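Local coordinates for Tni2 (Pseudomonas fluorescens, PDB 6B12), which probably acts as the immunity protein that neutralises Tne2, an NAD-degrading toxin delivered by the type VI secretion system, at residues Val35-Arg40 / Leu54-Val59; Ser120-Met125 / Ile139-Gly144; Ala133-Asp138 / Val147-Ser152. All coordinates share one frame; numbering follows the deposited sequence.

Contact 1. Residues Val35-Arg40 / Leu54-Val59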
loop_
_atom_site.group_PDB
_atom_site.type_symbol
_atom_site.label_atom_id
_atom_site.label_comp_id
_atom_site.label_asym_id
_atom_site.label_seq_id
_atom_site.Cartn_x
_atom_site.Cartn_y
_atom_site.Cartn_z
ATOM N N VAL C 35 -6.022 14.004 -7.602
ATOM C CA VAL C 35 -7.299 14.626 -7.300
ATOM C C VAL C 35 -8.388 14.250 -8.290
ATOM O O VAL C 35 -9.553 14.586 -8.048
ATOM C CB VAL C 35 -7.171 16.162 -7.217
ATOM C CG1 VAL C 35 -6.219 16.540 -6.052
ATOM C CG2 VAL C 35 -6.664 16.754 -8.543
ATOM N N GLU C 36 -8.053 13.597 -9.403
ATOM C CA GLU C 36 -9.087 13.221 -10.360
ATOM C C GLU C 36 -8.701 11.924 -11.054
ATOM O O GLU C 36 -7.528 11.724 -11.391
ATOM C CB GLU C 36 -9.322 14.310 -11.414
ATOM C CG GLU C 36 -10.261 13.810 -12.532
ATOM C CD GLU C 36 -10.709 14.884 -13.461
ATOM O OE1 GLU C 36 -10.427 16.057 -13.174
ATOM O OE2 GLU C 36 -11.340 14.535 -14.491
ATOM N N ALA C 37 -9.689 11.037 -11.231
ATOM C CA ALA C 37 -9.579 9.889 -12.119
ATOM C C ALA C 37 -10.612 10.068 -13.218
ATOM O O ALA C 37 -11.768 10.389 -12.929
ATOM C CB ALA C 37 -9.813 8.576 -11.378
ATOM N N ARG C 38 -10.189 9.915 -14.469
ATOM C CA ARG C 38 -11.050 10.157 -15.613
ATOM C C ARG C 38 -10.917 8.984 -16.570
ATOM O O ARG C 38 -9.843 8.385 -16.682
ATOM C CB ARG C 38 -10.632 11.493 -16.276
ATOM C CG ARG C 38 -11.153 11.816 -17.632
ATOM C CD ARG C 38 -10.558 13.176 -18.065
ATOM N NE ARG C 38 -9.129 13.113 -18.400
ATOM C CZ ARG C 38 -8.278 14.133 -18.297
ATOM N NH1 ARG C 38 -8.685 15.315 -17.839
ATOM N NH2 ARG C 38 -7.005 13.969 -18.638
ATOM N N TRP C 39 -12.010 8.638 -17.255
ATOM C CA TRP C 39 -11.950 7.521 -18.203
ATOM C C TRP C 39 -13.073 7.645 -19.219
ATOM O O TRP C 39 -14.018 8.415 -19.045
ATOM C CB TRP C 39 -12.038 6.155 -17.489
ATOM C CG TRP C 39 -13.380 5.906 -16.777
ATOM C CD1 TRP C 39 -14.446 5.196 -17.262
ATOM C CD2 TRP C 39 -13.764 6.362 -15.467
ATOM N NE1 TRP C 39 -15.473 5.182 -16.338
ATOM C CE2 TRP C 39 -15.084 5.903 -15.233
ATOM C CE3 TRP C 39 -13.127 7.142 -14.482
ATOM C CZ2 TRP C 39 -15.773 6.177 -14.057
ATOM C CZ3 TRP C 39 -13.821 7.417 -13.310
ATOM C CH2 TRP C 39 -15.127 6.934 -13.108
ATOM N N ARG C 40 -12.958 6.856 -20.303
ATOM C CA ARG C 40 -14.015 6.780 -21.299
ATOM C C ARG C 40 -14.837 5.507 -21.118
ATOM O O ARG C 40 -14.286 4.431 -20.880
ATOM C CB ARG C 40 -13.446 6.806 -22.722
ATOM C CG ARG C 40 -14.544 6.787 -23.755
ATOM C CD ARG C 40 -14.025 6.962 -25.182
ATOM N NE ARG C 40 -13.129 5.888 -25.597
ATOM C CZ ARG C 40 -13.527 4.718 -26.104
ATOM N NH1 ARG C 40 -14.822 4.425 -26.259
ATOM N NH2 ARG C 40 -12.615 3.822 -26.449
ATOM N N LEU C 54 -7.275 10.850 -3.918
ATOM C CA LEU C 54 -7.892 9.545 -4.111
ATOM C C LEU C 54 -6.868 8.606 -4.717
ATOM O O LEU C 54 -5.869 9.030 -5.292
ATOM C CB LEU C 54 -9.136 9.637 -5.002
ATOM C CG LEU C 54 -8.900 10.137 -6.440
ATOM C CD1 LEU C 54 -8.699 8.985 -7.431
ATOM C CD2 LEU C 54 -10.075 11.006 -6.922
ATOM N N LEU C 55 -7.130 7.309 -4.585
ATOM C CA LEU C 55 -6.302 6.287 -5.200
ATOM C C LEU C 55 -7.255 5.462 -6.038
ATOM O O LEU C 55 -8.237 4.944 -5.503
ATOM C CB LEU C 55 -5.599 5.448 -4.123
ATOM C CG LEU C 55 -4.497 4.469 -4.488
ATOM C CD1 LEU C 55 -3.287 5.171 -5.154
ATOM C CD2 LEU C 55 -4.063 3.760 -3.214
ATOM N N ALA C 56 -6.990 5.365 -7.347
ATOM C CA ALA C 56 -7.935 4.717 -8.260
ATOM C C ALA C 56 -7.226 3.656 -9.076
ATOM O O ALA C 56 -6.104 3.877 -9.550
ATOM C CB ALA C 56 -8.577 5.734 -9.236
ATOM N N ILE C 57 -7.885 2.505 -9.248
ATOM C CA ILE C 57 -7.413 1.476 -10.167
ATOM C C ILE C 57 -8.580 1.041 -11.036
ATOM O O ILE C 57 -9.749 1.177 -10.665
ATOM C CB ILE C 57 -6.803 0.239 -9.456
ATOM C CG1 ILE C 57 -7.820 -0.368 -8.484
ATOM C CG2 ILE C 57 -5.489 0.614 -8.741
ATOM C CD1 ILE C 57 -7.541 -1.824 -8.131
ATOM N N VAL C 58 -8.263 0.557 -12.217
ATOM C CA VAL C 58 -9.260 -0.124 -13.032
ATOM C C VAL C 58 -9.212 -1.605 -12.671
ATOM O O VAL C 58 -8.152 -2.231 -12.735
ATOM C CB VAL C 58 -9.002 0.099 -14.528
ATOM C CG1 VAL C 58 -9.969 -0.739 -15.353
ATOM C CG2 VAL C 58 -9.133 1.611 -14.884
ATOM N N VAL C 59 -10.345 -2.151 -12.245
ATOM C CA VAL C 59 -10.412 -3.585 -11.940
ATOM C C VAL C 59 -10.128 -4.356 -13.222
ATOM O O VAL C 59 -10.480 -3.876 -14.316
ATOM C CB VAL C 59 -11.798 -3.921 -11.363
ATOM C CG1 VAL C 59 -11.945 -5.410 -11.020
ATOM C CG2 VAL C 59 -12.076 -3.027 -10.113
#
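The one flat group touched across the contact is the peptide between Val-35 and Glu-36. Over one of its faces stands a methyl of Leu-54. CD2 of Leu-54 stands over the C=O bond of Val-35, nearest to Val-35 O at 3.8 Å. The same methyl reaches the next nitrogen, Glu-36 N, at 4.1 Å. Leu-54 gets there with CG in the crowded position between its backbone N and carbonyl carbon (chi1 62°). The indole of Trp-39 makes no such contact. It stays clear of 54-59, gives its NE1 hydrogen to Gly-85 O and rests on Leu-46 and Leu-65.

The side chains that carry the contact are Ala-37, Leu-54 and Ala-56. The second methyl of Leu-54, CD1, turns to Ala-37 and lies 4.1 Å from Ala-37 CB. Ala-37 also meets Ala-56, tip to tip, with the two CB atoms 3.8 Å apart. Ala-37 thus touches two partners with one carbon. The interaction is apolar throughout, and no hydrogen bond joins the two segments. The short alanine side chains allow the strand axes to come within 7.4 Å. The strands run nearly parallel, 17° apart, but they are not paired by their backbones.

Val-35 and Glu-36 point their CB away from Leu-54. Glu-36 and Arg-38 lie against strands 5-9 and 44-49, and Arg-38 forms a salt bridge with Glu-6. On the second strand, Ala-56 is also covered by Phe-5 and Ile-67.

Val-35 and Glu-36 together face Ile-8 and form a classic beta bulge. The whole is a buried, face-on packing of strand 34-41 of one antiparallel sheet against strand 54-58, the outermost strand of the next sheet within this chain.

Contact 2. Residues Ser120-Met125 / Ile139-Gly144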
loop_
_atom_site.group_PDB
_atom_site.type_symbol
_atom_site.label_atom_id
_atom_site.label_comp_id
_atom_site.label_asym_id
_atom_site.label_seq_id
_atom_site.Cartn_x
_atom_site.Cartn_y
_atom_site.Cartn_z
ATOM N N SER C 120 -12.640 -9.985 -12.238
ATOM C CA SER C 120 -13.473 -9.103 -11.432
ATOM C C SER C 120 -12.913 -8.884 -10.024
ATOM O O SER C 120 -13.404 -8.000 -9.324
ATOM C CB SER C 120 -14.886 -9.666 -11.307
ATOM O OG SER C 120 -14.876 -10.883 -10.556
ATOM N N ILE C 121 -11.888 -9.631 -9.618
ATOM C CA ILE C 121 -11.348 -9.543 -8.255
ATOM C C ILE C 121 -10.199 -8.553 -8.227
ATOM O O ILE C 121 -9.287 -8.630 -9.055
ATOM C CB ILE C 121 -10.876 -10.921 -7.757
ATOM C CG1 ILE C 121 -12.055 -11.898 -7.705
ATOM C CG2 ILE C 121 -10.258 -10.798 -6.354
ATOM C CD1 ILE C 121 -11.649 -13.381 -7.471
ATOM N N PHE C 122 -10.216 -7.646 -7.239
ATOM C CA PHE C 122 -9.072 -6.793 -6.951
ATOM C C PHE C 122 -8.727 -6.943 -5.473
ATOM O O PHE C 122 -9.475 -7.546 -4.692
ATOM C CB PHE C 122 -9.347 -5.325 -7.318
ATOM C CG PHE C 122 -10.405 -4.680 -6.465
ATOM C CD1 PHE C 122 -11.753 -4.822 -6.770
ATOM C CD2 PHE C 122 -10.039 -3.911 -5.361
ATOM C CE1 PHE C 122 -12.728 -4.223 -5.989
ATOM C CE2 PHE C 122 -11.013 -3.309 -4.546
ATOM C CZ PHE C 122 -12.348 -3.446 -4.856
ATOM N N THR C 123 -7.570 -6.411 -5.096
ATOM C CA THR C 123 -7.069 -6.543 -3.730
ATOM C C THR C 123 -6.818 -5.170 -3.134
ATOM O O THR C 123 -6.174 -4.327 -3.757
ATOM C CB THR C 123 -5.761 -7.338 -3.706
ATOM O OG1 THR C 123 -5.968 -8.648 -4.250
ATOM C CG2 THR C 123 -5.254 -7.480 -2.267
ATOM N N CYS C 124 -7.274 -4.958 -1.897
ATOM C CA CYS C 124 -6.952 -3.726 -1.194
ATOM C C CYS C 124 -6.404 -4.100 0.172
ATOM O O CYS C 124 -6.894 -5.044 0.819
ATOM C CB CYS C 124 -8.177 -2.821 -1.083
ATOM S SG CYS C 124 -7.817 -1.116 -0.570
HETATM N N MSE C 125 -5.348 -3.401 0.566
HETATM C CA MSE C 125 -4.647 -3.699 1.809
HETATM C C MSE C 125 -5.326 -2.919 2.925
HETATM O O MSE C 125 -5.549 -1.723 2.800
HETATM C CB MSE C 125 -3.161 -3.344 1.672
HETATM C CG MSE C 125 -2.487 -4.006 0.485
HETATM SE SE MSE C 125 -2.642 -5.966 0.502
HETATM C CE MSE C 125 -1.809 -6.158 2.212
ATOM N N ILE C 139 -11.648 -8.617 -3.193
ATOM C CA ILE C 139 -13.004 -8.108 -3.360
ATOM C C ILE C 139 -13.459 -8.407 -4.789
ATOM O O ILE C 139 -12.708 -8.170 -5.731
ATOM C CB ILE C 139 -13.052 -6.592 -3.073
ATOM C CG1 ILE C 139 -12.650 -6.335 -1.604
ATOM C CG2 ILE C 139 -14.445 -6.004 -3.365
ATOM C CD1 ILE C 139 -12.018 -4.965 -1.371
ATOM N N ASP C 140 -14.669 -8.943 -4.934
ATOM C CA ASP C 140 -15.261 -9.214 -6.248
ATOM C C ASP C 140 -16.010 -7.965 -6.689
ATOM O O ASP C 140 -17.101 -7.672 -6.183
ATOM C CB ASP C 140 -16.200 -10.413 -6.160
ATOM C CG ASP C 140 -16.819 -10.792 -7.501
ATOM O OD1 ASP C 140 -16.532 -10.134 -8.525
ATOM O OD2 ASP C 140 -17.587 -11.776 -7.485
ATOM N N ALA C 141 -15.438 -7.224 -7.635
ATOM C CA ALA C 141 -16.109 -6.010 -8.094
ATOM C C ALA C 141 -17.422 -6.293 -8.802
ATOM O O ALA C 141 -18.238 -5.376 -8.930
ATOM C CB ALA C 141 -15.216 -5.195 -9.053
ATOM N N SER C 142 -17.617 -7.503 -9.341
ATOM C CA SER C 142 -18.861 -7.771 -10.046
ATOM C C SER C 142 -20.044 -7.892 -9.091
ATOM O O SER C 142 -21.195 -7.779 -9.528
ATOM C CB SER C 142 -18.724 -9.037 -10.911
ATOM O OG SER C 142 -18.642 -10.191 -10.096
ATOM N N THR C 143 -19.796 -8.093 -7.793
ATOM C CA THR C 143 -20.860 -8.166 -6.812
ATOM C C THR C 143 -20.722 -7.126 -5.733
ATOM O O THR C 143 -21.695 -6.878 -5.011
ATOM C CB THR C 143 -20.887 -9.539 -6.141
ATOM O OG1 THR C 143 -19.654 -9.739 -5.442
ATOM C CG2 THR C 143 -21.065 -10.620 -7.207
ATOM N N GLY C 144 -19.549 -6.517 -5.604
ATOM C CA GLY C 144 -19.326 -5.568 -4.543
ATOM C C GLY C 144 -19.065 -6.208 -3.205
ATOM O O GLY C 144 -19.094 -5.502 -2.186
#
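The two backbones run antiparallel, with Phe-122 and Ile-139 as a hydrogen-bonded pair and Ile-121 and Asp-140 as a non-hydrogen-bonded one. Phe-122 N gives to Ile-139 O at 3.0 Å, and Ile-139 N returns the bond to Phe-122 O at 2.8 Å. Both donors approach nearly along the C=O axis. Past the paired residues, Ala-141 N reaches Ser-120 O at 2.8 Å from above the carbonyl plane.

The polar centre is Asp-140 OD1, which takes three hydrogen bonds. Asp-140 CG is anti to the backbone N (chi1 -178°). Ser-120 OG donates to OD1 at 2.7 Å from the loop just before strand 121-128. Ser-142 OG donates to the same OD1 at 2.6 Å, and Ser-142 N adds a third bond at 3.0 Å, closing an Asx turn. All three come from above the carboxylate plane. So many donors would be expected to favour the charged form of the aspartate. Ser-120 OG is also bonded to Ser-118 OG.

The apolar half lies on the other face of the sheet. Ile-139 crosses the Phe-122 ring obliquely. Its CB sits over one ring face, 4.0 Å from the centroid, in a CH-pi contact. Its CG2 is 3.6 Å from Phe-122 CE1, while Ala-141 CB lies at the ring edge. The crowded chi1 of Phe-122 (67°) puts the ring there.

Strand 102-112 borders strand 121-128 on its other side and sends Phe-111 to Phe-122 and Cys-124. Strand 78-84 covers the apolar face with Leu-80 on Ile-139 and Val-82 on both Phe-122 and Ala-141.

Contact 3. Residues Ala133-Asp138 / Val147-Ser152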
loop_
_atom_site.group_PDB
_atom_site.type_symbol
_atom_site.label_atom_id
_atom_site.label_comp_id
_atom_site.label_asym_id
_atom_site.label_seq_id
_atom_site.Cartn_x
_atom_site.Cartn_y
_atom_site.Cartn_z
ATOM N N ALA C 133 -2.273 -4.048 12.204
ATOM C CA ALA C 133 -1.908 -5.235 11.443
ATOM C C ALA C 133 -2.510 -5.147 10.052
ATOM O O ALA C 133 -3.631 -4.657 9.883
ATOM C CB ALA C 133 -2.393 -6.510 12.136
HETATM N N MSE C 134 -1.760 -5.622 9.059
HETATM C CA MSE C 134 -2.174 -5.509 7.664
HETATM C C MSE C 134 -2.877 -6.776 7.225
HETATM O O MSE C 134 -2.439 -7.894 7.547
HETATM C CB MSE C 134 -0.979 -5.259 6.732
HETATM C CG MSE C 134 -0.148 -4.023 7.051
HETATM SE SE MSE C 134 -1.207 -2.384 6.927
HETATM C CE MSE C 134 -2.137 -2.716 5.246
ATOM N N PHE C 135 -3.953 -6.601 6.476
ATOM C CA PHE C 135 -4.694 -7.719 5.927
ATOM C C PHE C 135 -4.875 -7.492 4.442
ATOM O O PHE C 135 -5.174 -6.379 4.010
ATOM C CB PHE C 135 -6.048 -7.880 6.589
ATOM C CG PHE C 135 -5.949 -8.349 7.994
ATOM C CD1 PHE C 135 -5.642 -7.461 9.008
ATOM C CD2 PHE C 135 -6.139 -9.683 8.296
ATOM C CE1 PHE C 135 -5.520 -7.896 10.321
ATOM C CE2 PHE C 135 -6.034 -10.126 9.608
ATOM C CZ PHE C 135 -5.723 -9.235 10.613
ATOM N N ARG C 136 -4.677 -8.549 3.678
ATOM C CA ARG C 136 -5.004 -8.549 2.258
ATOM C C ARG C 136 -6.483 -8.874 2.109
ATOM O O ARG C 136 -6.945 -9.919 2.602
ATOM C CB ARG C 136 -4.142 -9.575 1.530
ATOM C CG ARG C 136 -4.665 -9.898 0.148
ATOM C CD ARG C 136 -3.793 -10.952 -0.509
ATOM N NE ARG C 136 -4.462 -11.491 -1.694
ATOM C CZ ARG C 136 -3.932 -12.420 -2.473
ATOM N NH1 ARG C 136 -2.718 -12.900 -2.196
ATOM N NH2 ARG C 136 -4.604 -12.854 -3.532
ATOM N N VAL C 137 -7.233 -7.981 1.463
ATOM C CA VAL C 137 -8.676 -8.145 1.285
ATOM C C VAL C 137 -8.961 -8.234 -0.206
ATOM O O VAL C 137 -8.787 -7.260 -0.945
ATOM C CB VAL C 137 -9.473 -7.010 1.938
ATOM C CG1 VAL C 137 -10.997 -7.283 1.813
ATOM C CG2 VAL C 137 -9.080 -6.870 3.407
ATOM N N ASP C 138 -9.378 -9.407 -0.651
ATOM C CA ASP C 138 -9.769 -9.608 -2.037
ATOM C C ASP C 138 -11.264 -9.366 -2.161
ATOM O O ASP C 138 -12.050 -9.860 -1.348
ATOM C CB ASP C 138 -9.424 -11.027 -2.494
ATOM C CG ASP C 138 -7.929 -11.226 -2.735
ATOM O OD1 ASP C 138 -7.113 -10.315 -2.440
ATOM O OD2 ASP C 138 -7.555 -12.303 -3.226
ATOM N N VAL C 147 -14.374 -11.187 -0.925
ATOM C CA VAL C 147 -14.154 -12.599 -1.219
ATOM C C VAL C 147 -13.417 -13.277 -0.089
ATOM O O VAL C 147 -13.882 -14.295 0.432
ATOM C CB VAL C 147 -13.381 -12.741 -2.552
ATOM C CG1 VAL C 147 -12.957 -14.183 -2.778
ATOM C CG2 VAL C 147 -14.234 -12.251 -3.707
ATOM N N SER C 148 -12.300 -12.689 0.342
ATOM C CA SER C 148 -11.490 -13.292 1.391
ATOM C C SER C 148 -10.612 -12.249 2.050
ATOM O O SER C 148 -10.312 -11.195 1.472
ATOM C CB SER C 148 -10.606 -14.407 0.852
ATOM O OG SER C 148 -9.774 -13.862 -0.144
ATOM N N ILE C 149 -10.181 -12.579 3.270
ATOM C CA ILE C 149 -9.258 -11.758 4.037
ATOM C C ILE C 149 -8.114 -12.644 4.509
ATOM O O ILE C 149 -8.346 -13.761 4.981
ATOM C CB ILE C 149 -9.957 -11.107 5.246
ATOM C CG1 ILE C 149 -11.194 -10.308 4.810
ATOM C CG2 ILE C 149 -8.994 -10.231 6.002
ATOM C CD1 ILE C 149 -12.246 -10.142 5.948
ATOM N N GLN C 150 -6.881 -12.163 4.373
ATOM C CA GLN C 150 -5.726 -12.923 4.839
ATOM C C GLN C 150 -4.780 -11.984 5.554
ATOM O O GLN C 150 -4.515 -10.883 5.068
ATOM C CB GLN C 150 -4.924 -13.590 3.710
ATOM C CG GLN C 150 -5.700 -14.272 2.625
ATOM C CD GLN C 150 -4.875 -14.398 1.349
ATOM O OE1 GLN C 150 -5.383 -14.186 0.244
ATOM N NE2 GLN C 150 -3.585 -14.719 1.499
ATOM N N HIS C 151 -4.265 -12.436 6.701
ATOM C CA HIS C 151 -3.236 -11.687 7.403
ATOM C C HIS C 151 -2.032 -11.493 6.489
ATOM O O HIS C 151 -1.605 -12.429 5.805
ATOM C CB HIS C 151 -2.834 -12.431 8.682
ATOM C CG HIS C 151 -2.289 -11.548 9.759
ATOM N ND1 HIS C 151 -1.566 -10.405 9.493
ATOM C CD2 HIS C 151 -2.369 -11.638 11.108
ATOM C CE1 HIS C 151 -1.213 -9.835 10.632
ATOM N NE2 HIS C 151 -1.689 -10.564 11.627
ATOM N N SER C 152 -1.497 -10.274 6.460
ATOM C CA SER C 152 -0.341 -9.942 5.641
ATOM C C SER C 152 0.726 -9.275 6.503
ATOM O O SER C 152 0.520 -8.986 7.684
ATOM C CB SER C 152 -0.723 -9.020 4.479
ATOM O OG SER C 152 0.344 -8.915 3.551
HETATM O O HOH W 1 0.875 -7.159 9.524
HETATM O O HOH W 2 -7.358 -12.356 0.808
#
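The tight part of this contact is the backbone ladder and the buried side chains beside it. Arg-136 N meets Gln-150 O at 2.7 Å, and Gln-150 N meets Arg-136 O at 2.9 Å. On one face buried Phe-135 and Val-137 are the packed members. Ile-149 CG2 packs 3.7 Å from Phe-135 CD2, and Leu-97 covers both Val-137 and Ile-149. On the other face Arg-136 extends fully and grips buried Asp-138 side-on. Its NE points at Asp-138 OD1 at 3.0 Å in an almost straight bond (176°). Its NH2 reaches Asp-138 OD2 on the syn lone pair, also at 3.0 Å. Thr-123 on OD1 and Gln-116 on OD2 hold the carboxylate further, and Phe-114 adds a cation-pi contact to Arg-136.

The loose side belongs to exposed Gln-150, His-151 and Val-147 and to the waters. His-151 stacks face to face on Phe-135 from the solvent side, with centroids 4.7 Å apart and planes at 24°. Gln-150 lies alongside Arg-136. Its OE1 sits over one face of the guanidinium without a hydrogen bond to NE. Water 2 lies among Gln-150 OE1, Arg-136 O and Ser-148 OG. Water 1 bridges Met-134 N and Ser-152 O beside the imidazole edge. Met-134 and Ser-152 also pack against the other protein chain of the assembly.

At the other end Asp-138 O receives Val-147 N at 2.7 Å and, weakly, Ser-148 N. Val-147 and Ser-148 therefore both face Asp-138. This is a classic beta bulge in an antiparallel hairpin, whose second strand, 145-152, is the outermost strand of its sheet within the chain.

From the N terminus, the chain first meets contact 1. It closes the loop that holds strand 44-49 and brings the first sheet onto the second. The chain then builds the second sheet and enters the third. Contact 1 is complete before contacts 2 and 3 begin. Contact 2 closes the hairpin of strands 121-128 and 134-140. Contact 3 opens inside it and ends beyond it, so the two cross. They share strand 134-140 and join three successive strands. Cys-124 N probably bonds to Val-137 O, joining the two contacts. Val-59, at the end of contact 1, packs on Phe-122 and Ala-141 of contact 2. Contact 1 does not touch contact 3.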